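Local coordinates for ParA (Salmonella enterica subsp. enterica serovar Newport str. SL317, PDB 3EZF), which probably acts as the nucleotide-binding ATPase of plasmid partition, its ADP-bound form serving as a DNA-binding repressor through a helix-turn-helix domain, at residues Q62-M67 / Y72-K77; P276-Q281 / H285-Y290; I314-K319 / E385-A390. One frame throughout, in Å; residues are numbered along the deposited sequence.

Contact 1 (Q62-M67 / Y72-K77); sequences QAIKEM and YQFNKK. Unlike the reference sequence in segment 72-77: Gln73 (reference Glu).
Ile64 is the first residue of 62-67 to meet 72-77, laying both of its branches against Phe74. Its CG1 stands over one face of the ring, 3.9 Å from the centroid and 20° off the normal, while CG2 reaches toward the rim at Phe74 CE2, 3.6 Å away. A beta-branched residue suits this spot, because two short arms cover more of a flat surface than one would. The far face of Phe74 is taken by CE2 of Tyr72, so the phenyl is held between loop and helix. One turn on comes Met67, whose thioether serves two rings at once. A bend at its last torsion (chi3 91°) turns the methyl aside: SD remains at the edge of Phe74, 3.7 Å from CZ, and CE is laid over the middle of the Tyr72 ring, 3.8 Å from its centroid. The sulfur makes a Met-aromatic contact with Phe74 and, farther off, with Tyr72, whose face the methyl meets in a CH-pi contact; an unbranched, flexible chain can do both. Tyr72 lies alongside Met67 and sends its hydroxyl on to Asp94. Helix and loop lie in the helix-turn-helix domain: helix 57-69 packs through Ala63 and Met67 on helix 89-98, while Ile64 and Phe74 share Tyr85 and Leu87, the latter in strand 87-88.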
# COMPACT_ATOMS: atom_id res chain seq x y z
N GLN A 62 -26.25 21.95 37.63
CA GLN A 62 -25.59 22.46 38.81
C GLN A 62 -24.16 22.81 38.48
O GLN A 62 -23.63 23.81 38.95
CB GLN A 62 -25.63 21.42 39.91
CG GLN A 62 -25.17 21.91 41.26
CD GLN A 62 -25.03 20.77 42.25
OE1 GLN A 62 -25.97 20.00 42.48
NE2 GLN A 62 -23.84 20.64 42.85
N ALA A 63 -23.52 21.98 37.67
CA ALA A 63 -22.14 22.22 37.25
C ALA A 63 -22.09 23.53 36.47
O ALA A 63 -21.25 24.39 36.76
CB ALA A 63 -21.65 21.08 36.37
N ILE A 64 -22.98 23.68 35.49
CA ILE A 64 -23.01 24.89 34.69
C ILE A 64 -23.29 26.12 35.54
O ILE A 64 -22.57 27.11 35.44
CB ILE A 64 -24.06 24.79 33.56
CG1 ILE A 64 -23.54 23.81 32.50
CG2 ILE A 64 -24.33 26.15 32.95
CD1 ILE A 64 -24.38 23.72 31.26
N LYS A 65 -24.31 26.06 36.38
CA LYS A 65 -24.65 27.17 37.27
C LYS A 65 -23.41 27.57 38.07
O LYS A 65 -22.94 28.70 38.00
CB LYS A 65 -25.78 26.75 38.23
CG LYS A 65 -26.06 27.75 39.36
CD LYS A 65 -26.78 27.12 40.56
CE LYS A 65 -28.30 27.10 40.43
NZ LYS A 65 -28.85 25.91 39.72
N GLU A 66 -22.89 26.61 38.82
CA GLU A 66 -21.71 26.87 39.63
C GLU A 66 -20.56 27.45 38.82
O GLU A 66 -19.98 28.46 39.21
CB GLU A 66 -21.25 25.58 40.32
CG GLU A 66 -22.24 25.01 41.32
CD GLU A 66 -21.65 23.87 42.16
OE1 GLU A 66 -22.32 23.47 43.15
OE2 GLU A 66 -20.54 23.38 41.83
N MET A 67 -20.24 26.83 37.69
CA MET A 67 -19.13 27.26 36.83
C MET A 67 -19.27 28.66 36.25
O MET A 67 -18.28 29.37 36.09
CB MET A 67 -18.93 26.27 35.68
CG MET A 67 -18.09 25.05 36.05
SD MET A 67 -18.25 23.73 34.83
CE MET A 67 -16.93 24.09 33.68
N TYR A 72 -16.06 31.45 33.02
CA TYR A 72 -16.27 30.33 32.13
C TYR A 72 -17.54 30.55 31.32
O TYR A 72 -18.60 30.84 31.88
CB TYR A 72 -16.40 29.01 32.90
CG TYR A 72 -16.19 27.81 32.01
CD1 TYR A 72 -15.01 27.07 32.07
CD2 TYR A 72 -17.15 27.45 31.06
CE1 TYR A 72 -14.78 26.01 31.20
CE2 TYR A 72 -16.93 26.39 30.18
CZ TYR A 72 -15.74 25.68 30.26
OH TYR A 72 -15.50 24.65 29.39
N GLN A 73 -17.42 30.39 30.00
CA GLN A 73 -18.53 30.59 29.06
C GLN A 73 -18.81 29.36 28.25
O GLN A 73 -17.96 28.91 27.48
CB GLN A 73 -18.16 31.65 28.04
CG GLN A 73 -19.26 32.52 27.54
CD GLN A 73 -18.80 33.91 27.66
OE1 GLN A 73 -18.51 34.36 28.77
NE2 GLN A 73 -18.68 34.62 26.54
N PHE A 74 -20.02 28.84 28.36
CA PHE A 74 -20.34 27.67 27.57
C PHE A 74 -20.79 28.14 26.18
O PHE A 74 -21.27 29.26 26.01
CB PHE A 74 -21.44 26.84 28.25
CG PHE A 74 -21.03 26.28 29.58
CD1 PHE A 74 -20.38 25.06 29.67
CD2 PHE A 74 -21.28 26.99 30.75
CE1 PHE A 74 -19.97 24.56 30.90
CE2 PHE A 74 -20.87 26.50 31.99
CZ PHE A 74 -20.22 25.29 32.06
N ASN A 75 -20.62 27.26 25.20
CA ASN A 75 -20.99 27.52 23.82
C ASN A 75 -22.53 27.48 23.70
O ASN A 75 -23.19 26.67 24.35
CB ASN A 75 -20.34 26.44 22.95
CG ASN A 75 -20.39 26.76 21.49
OD1 ASN A 75 -19.92 27.80 21.06
ND2 ASN A 75 -20.95 25.85 20.71
N LYS A 76 -23.09 28.37 22.88
CA LYS A 76 -24.55 28.41 22.68
C LYS A 76 -24.94 28.64 21.23
O LYS A 76 -24.34 29.46 20.54
CB LYS A 76 -25.19 29.50 23.55
CG LYS A 76 -25.04 29.28 25.05
CD LYS A 76 -23.83 30.02 25.58
CE LYS A 76 -23.99 31.53 25.41
NZ LYS A 76 -22.82 32.34 25.90
N LYS A 77 -25.95 27.91 20.77
CA LYS A 77 -26.45 28.02 19.40
C LYS A 77 -27.52 29.09 19.24
O LYS A 77 -28.19 29.48 20.19
CB LYS A 77 -27.09 26.72 18.94
CG LYS A 77 -26.16 25.62 18.52
CD LYS A 77 -27.02 24.43 18.10
CE LYS A 77 -26.19 23.28 17.55
NZ LYS A 77 -25.49 23.64 16.28

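Contact 2 (P276-Q281 / H285-Y290); sequences PTPPAQ and HSTLKY
Thr287 overlaps the ring of Pro278, its hydroxyl end set against the CD-CG side of the pyrrolidine. OG1 of Thr287 lies 3.8 Å from CG of Pro278, and CB of Thr287 lies 4.1 Å from CD. With OG1 set beside its own backbone N (chi1 -54°), Thr287 can also hydrogen-bond the carbonyl of Asp283, one turn earlier in the helix. The same torsion places CG2 anti to the backbone N, where it approaches Thr277 OG1 at 4.1 Å; that hydroxyl is itself hydrogen-bonded to Tyr337. A small beta-branched residue fits here, since strand and helix come close: the CA atoms of Thr277 and Thr287 are 6.5 Å apart. The arrangement is the short link between strand 272-277 and helix 281-291 of the P-loop NTPase fold, with consecutive prolines stiffening it. Thr287 also touches Leu119, next to the P-loop, whereas His285 and Leu288 pack on Leu21 and Leu20 of the second subunit. Since both threonine hydroxyls are satisfied by other partners, strand end and helix are joined by van der Waals packing, with shape rather than polarity setting the fit.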
# COMPACT_ATOMS: atom_id res chain seq x y z
N PRO A 276 -4.79 -5.86 13.98
CA PRO A 276 -6.15 -5.94 13.45
C PRO A 276 -6.09 -7.00 12.34
O PRO A 276 -5.23 -6.92 11.45
CB PRO A 276 -6.38 -4.52 12.92
CG PRO A 276 -5.03 -4.13 12.45
CD PRO A 276 -4.12 -4.63 13.54
N THR A 277 -6.96 -8.00 12.40
CA THR A 277 -6.96 -9.05 11.38
C THR A 277 -8.04 -8.85 10.33
O THR A 277 -9.22 -8.66 10.65
CB THR A 277 -7.16 -10.45 12.00
OG1 THR A 277 -6.12 -10.69 12.97
CG2 THR A 277 -7.08 -11.53 10.93
N PRO A 278 -7.65 -8.87 9.04
CA PRO A 278 -8.60 -8.68 7.94
C PRO A 278 -9.52 -9.89 7.80
O PRO A 278 -9.13 -11.02 8.09
CB PRO A 278 -7.70 -8.52 6.73
CG PRO A 278 -6.43 -7.99 7.30
CD PRO A 278 -6.27 -8.82 8.54
N PRO A 279 -10.77 -9.65 7.34
CA PRO A 279 -11.79 -10.69 7.12
C PRO A 279 -11.49 -11.51 5.87
O PRO A 279 -11.64 -12.74 5.86
CB PRO A 279 -13.07 -9.87 6.98
CG PRO A 279 -12.58 -8.63 6.27
CD PRO A 279 -11.31 -8.31 7.04
N ALA A 280 -11.05 -10.82 4.82
CA ALA A 280 -10.71 -11.42 3.53
C ALA A 280 -9.96 -12.75 3.65
O ALA A 280 -8.86 -12.81 4.19
CB ALA A 280 -9.89 -10.43 2.70
N GLN A 281 -10.57 -13.80 3.12
CA GLN A 281 -9.98 -15.14 3.17
C GLN A 281 -8.49 -15.15 2.83
O GLN A 281 -7.72 -15.91 3.42
CB GLN A 281 -10.75 -16.07 2.21
CG GLN A 281 -11.18 -17.40 2.83
CD GLN A 281 -10.30 -18.57 2.41
OE1 GLN A 281 -9.08 -18.55 2.56
NE2 GLN A 281 -10.94 -19.61 1.88
N HIS A 285 -4.68 -15.17 5.45
CA HIS A 285 -3.48 -15.95 5.31
C HIS A 285 -2.25 -15.07 5.59
O HIS A 285 -1.38 -15.46 6.36
CB HIS A 285 -3.41 -16.54 3.90
CG HIS A 285 -2.34 -17.56 3.73
ND1 HIS A 285 -1.00 -17.25 3.81
CD2 HIS A 285 -2.40 -18.89 3.50
CE1 HIS A 285 -0.28 -18.35 3.64
NE2 HIS A 285 -1.11 -19.36 3.45
N SER A 286 -2.21 -13.89 4.98
CA SER A 286 -1.09 -12.96 5.13
C SER A 286 -0.80 -12.55 6.56
O SER A 286 0.34 -12.62 7.02
CB SER A 286 -1.33 -11.69 4.32
OG SER A 286 -1.24 -11.96 2.94
N THR A 287 -1.83 -12.10 7.26
CA THR A 287 -1.66 -11.67 8.63
C THR A 287 -1.04 -12.76 9.49
O THR A 287 -0.21 -12.48 10.36
CB THR A 287 -3.01 -11.21 9.22
OG1 THR A 287 -3.58 -10.22 8.35
CG2 THR A 287 -2.81 -10.59 10.60
N LEU A 288 -1.42 -14.01 9.22
CA LEU A 288 -0.88 -15.15 9.96
C LEU A 288 0.57 -15.32 9.58
O LEU A 288 1.44 -15.49 10.44
CB LEU A 288 -1.64 -16.44 9.62
CG LEU A 288 -3.08 -16.60 10.11
CD1 LEU A 288 -3.53 -18.01 9.80
CD2 LEU A 288 -3.16 -16.34 11.59
N LYS A 289 0.82 -15.29 8.28
CA LYS A 289 2.17 -15.41 7.76
C LYS A 289 3.02 -14.35 8.48
O LYS A 289 4.12 -14.64 8.96
CB LYS A 289 2.14 -15.13 6.25
CG LYS A 289 3.18 -15.87 5.43
CD LYS A 289 2.87 -17.36 5.38
CE LYS A 289 3.77 -18.07 4.39
NZ LYS A 289 3.54 -17.55 3.02
N TYR A 290 2.48 -13.13 8.58
CA TYR A 290 3.17 -12.02 9.23
C TYR A 290 3.37 -12.27 10.72
O TYR A 290 4.47 -12.05 11.24
CB TYR A 290 2.37 -10.73 9.03
CG TYR A 290 3.03 -9.50 9.63
CD1 TYR A 290 2.75 -9.10 10.93
CD2 TYR A 290 3.89 -8.71 8.87
CE1 TYR A 290 3.33 -7.94 11.48
CE2 TYR A 290 4.47 -7.56 9.40
CZ TYR A 290 4.17 -7.17 10.70
OH TYR A 290 4.71 -6.02 11.22

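Contact 3 (I314-K319 / E385-A390); sequences IGFMSK and ERFTKA. With SO4 (sulfate ion), chain E.
Phe316 and Phe387 meet in a T-shaped stack, the edge of the helical ring directed at the face of the strand ring. The centroids are 4.7 Å apart and the planes stand at 72°. CE1 and CZ of Phe387 form the touching edge; CZ lies over the Phe316 ring toward its rim, and CE1 sits 3.7 Å from CD1 of Phe316. The two rings arrive by different torsions. In Phe316, CG is wedged between the backbone N and the carbonyl carbon (chi1 64°), a setting that an extended strand accommodates; it turns the ring to present one face to Phe387. In Phe387, CG is anti to the backbone N (chi1 168°), which carries the ring out from the helix to Phe316. Within this chain strand 312-317 is the last parallel strand on its side of the sheet of this P-loop NTPase fold, with Gly315 bonded on to Asn340 and Leu342; helix 378-400 packs over one face, beside helix 129-138, which Thr388 touches. Two large aromatic side chains suit the distance, bridging CA atoms 9.9 Å apart, and Leu342 contacts both. Alternation along the strand sends Met317 to the other side, against helix 324-337. On the remote flank, bent Lys389 brings NZ to O4 of a sulfate at 3.0 Å, probably from the crystallisation liquor; Asp141 and Asp393 are its long, weak partners.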
# COMPACT_ATOMS: atom_id res chain seq x y z
N ILE A 314 -3.30 -7.42 21.39
CA ILE A 314 -4.72 -7.43 21.10
C ILE A 314 -4.87 -7.78 19.63
O ILE A 314 -4.11 -7.29 18.80
CB ILE A 314 -5.36 -6.05 21.36
CG1 ILE A 314 -5.13 -5.61 22.81
CG2 ILE A 314 -6.85 -6.11 21.04
CD1 ILE A 314 -5.73 -6.52 23.85
N GLY A 315 -5.84 -8.63 19.32
CA GLY A 315 -6.10 -9.02 17.95
C GLY A 315 -7.60 -8.93 17.70
O GLY A 315 -8.38 -9.08 18.64
N PHE A 316 -8.01 -8.69 16.45
CA PHE A 316 -9.43 -8.59 16.12
C PHE A 316 -9.72 -8.54 14.61
O PHE A 316 -8.87 -8.14 13.82
CB PHE A 316 -10.07 -7.36 16.81
CG PHE A 316 -9.51 -6.03 16.35
CD1 PHE A 316 -9.86 -5.50 15.12
CD2 PHE A 316 -8.64 -5.31 17.17
CE1 PHE A 316 -9.35 -4.27 14.70
CE2 PHE A 316 -8.13 -4.08 16.75
CZ PHE A 316 -8.49 -3.56 15.51
N MET A 317 -10.92 -8.95 14.22
CA MET A 317 -11.31 -8.94 12.82
C MET A 317 -11.73 -7.54 12.40
O MET A 317 -12.18 -6.75 13.24
CB MET A 317 -12.45 -9.92 12.59
CG MET A 317 -12.12 -11.33 13.00
SD MET A 317 -10.46 -11.83 12.46
CE MET A 317 -10.77 -12.16 10.69
N SER A 318 -11.61 -7.24 11.11
CA SER A 318 -11.97 -5.92 10.60
C SER A 318 -13.13 -5.95 9.58
O SER A 318 -12.97 -6.41 8.45
CB SER A 318 -10.73 -5.25 9.97
OG SER A 318 -10.81 -3.83 10.05
N LYS A 319 -14.27 -5.43 10.00
CA LYS A 319 -15.49 -5.38 9.19
C LYS A 319 -16.01 -6.76 8.85
O LYS A 319 -16.86 -6.91 7.98
CB LYS A 319 -15.25 -4.58 7.89
CG LYS A 319 -16.29 -3.47 7.64
CD LYS A 319 -17.73 -3.98 7.70
CE LYS A 319 -18.73 -2.83 7.71
NZ LYS A 319 -18.56 -1.91 6.56
N GLU A 385 -18.52 2.57 17.50
CA GLU A 385 -18.39 3.10 18.85
C GLU A 385 -18.09 1.98 19.83
O GLU A 385 -17.14 2.06 20.61
CB GLU A 385 -19.67 3.83 19.27
CG GLU A 385 -20.03 5.03 18.39
CD GLU A 385 -20.98 6.00 19.08
OE1 GLU A 385 -21.40 6.99 18.42
OE2 GLU A 385 -21.30 5.80 20.27
N ARG A 386 -18.90 0.94 19.79
CA ARG A 386 -18.71 -0.20 20.69
C ARG A 386 -17.35 -0.85 20.48
O ARG A 386 -16.81 -1.48 21.40
CB ARG A 386 -19.83 -1.21 20.49
CG ARG A 386 -20.24 -1.40 19.05
CD ARG A 386 -21.68 -1.86 18.97
NE ARG A 386 -22.56 -0.96 19.72
CZ ARG A 386 -23.88 -1.10 19.82
NH1 ARG A 386 -24.49 -2.11 19.21
NH2 ARG A 386 -24.58 -0.24 20.54
N PHE A 387 -16.81 -0.71 19.28
CA PHE A 387 -15.50 -1.28 18.97
C PHE A 387 -14.43 -0.50 19.73
O PHE A 387 -13.55 -1.09 20.36
CB PHE A 387 -15.20 -1.18 17.49
CG PHE A 387 -13.78 -1.49 17.15
CD1 PHE A 387 -13.31 -2.80 17.24
CD2 PHE A 387 -12.89 -0.47 16.83
CE1 PHE A 387 -11.97 -3.09 17.00
CE2 PHE A 387 -11.55 -0.75 16.59
CZ PHE A 387 -11.09 -2.05 16.67
N THR A 388 -14.52 0.83 19.64
CA THR A 388 -13.59 1.71 20.34
C THR A 388 -13.62 1.36 21.83
O THR A 388 -12.59 1.00 22.42
CB THR A 388 -13.99 3.17 20.15
OG1 THR A 388 -14.08 3.46 18.75
CG2 THR A 388 -12.97 4.10 20.78
N LYS A 389 -14.80 1.45 22.43
CA LYS A 389 -14.98 1.13 23.84
C LYS A 389 -14.29 -0.20 24.14
O LYS A 389 -13.62 -0.35 25.17
CB LYS A 389 -16.47 1.04 24.17
CG LYS A 389 -16.79 0.69 25.63
CD LYS A 389 -16.67 1.92 26.54
CE LYS A 389 -16.76 1.54 28.01
NZ LYS A 389 -18.01 0.81 28.33
N ALA A 390 -14.46 -1.16 23.24
CA ALA A 390 -13.88 -2.50 23.37
C ALA A 390 -12.35 -2.45 23.47
O ALA A 390 -11.74 -3.04 24.35
CB ALA A 390 -14.30 -3.35 22.19
S SO4 E . -16.84 1.46 31.84
O1 SO4 E . -16.71 2.17 33.13
O2 SO4 E . -16.96 0.01 32.10
O3 SO4 E . -15.64 1.71 31.03
O4 SO4 E . -18.03 1.95 31.13

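In the fold
Contacts 2 and 3 belong to one sheet and touch: strands 272-277 and 312-317 are neighbours, and CB of Pro276 lies 3.5 Å from CE1 of Phe316, the ring that Phe387 engages. Their centres are about 15 Å apart, and both reach the sheet through these adjacent strands. Contact 1 stands apart in the helix-turn-helix domain, which probably binds DNA, its centre about 49 Å from that of contact 2 and about 35 Å from that of contact 3. The sulfate on Lys389 belongs to contact 3, whereas contact 2 borders the P-loop region and the second subunit.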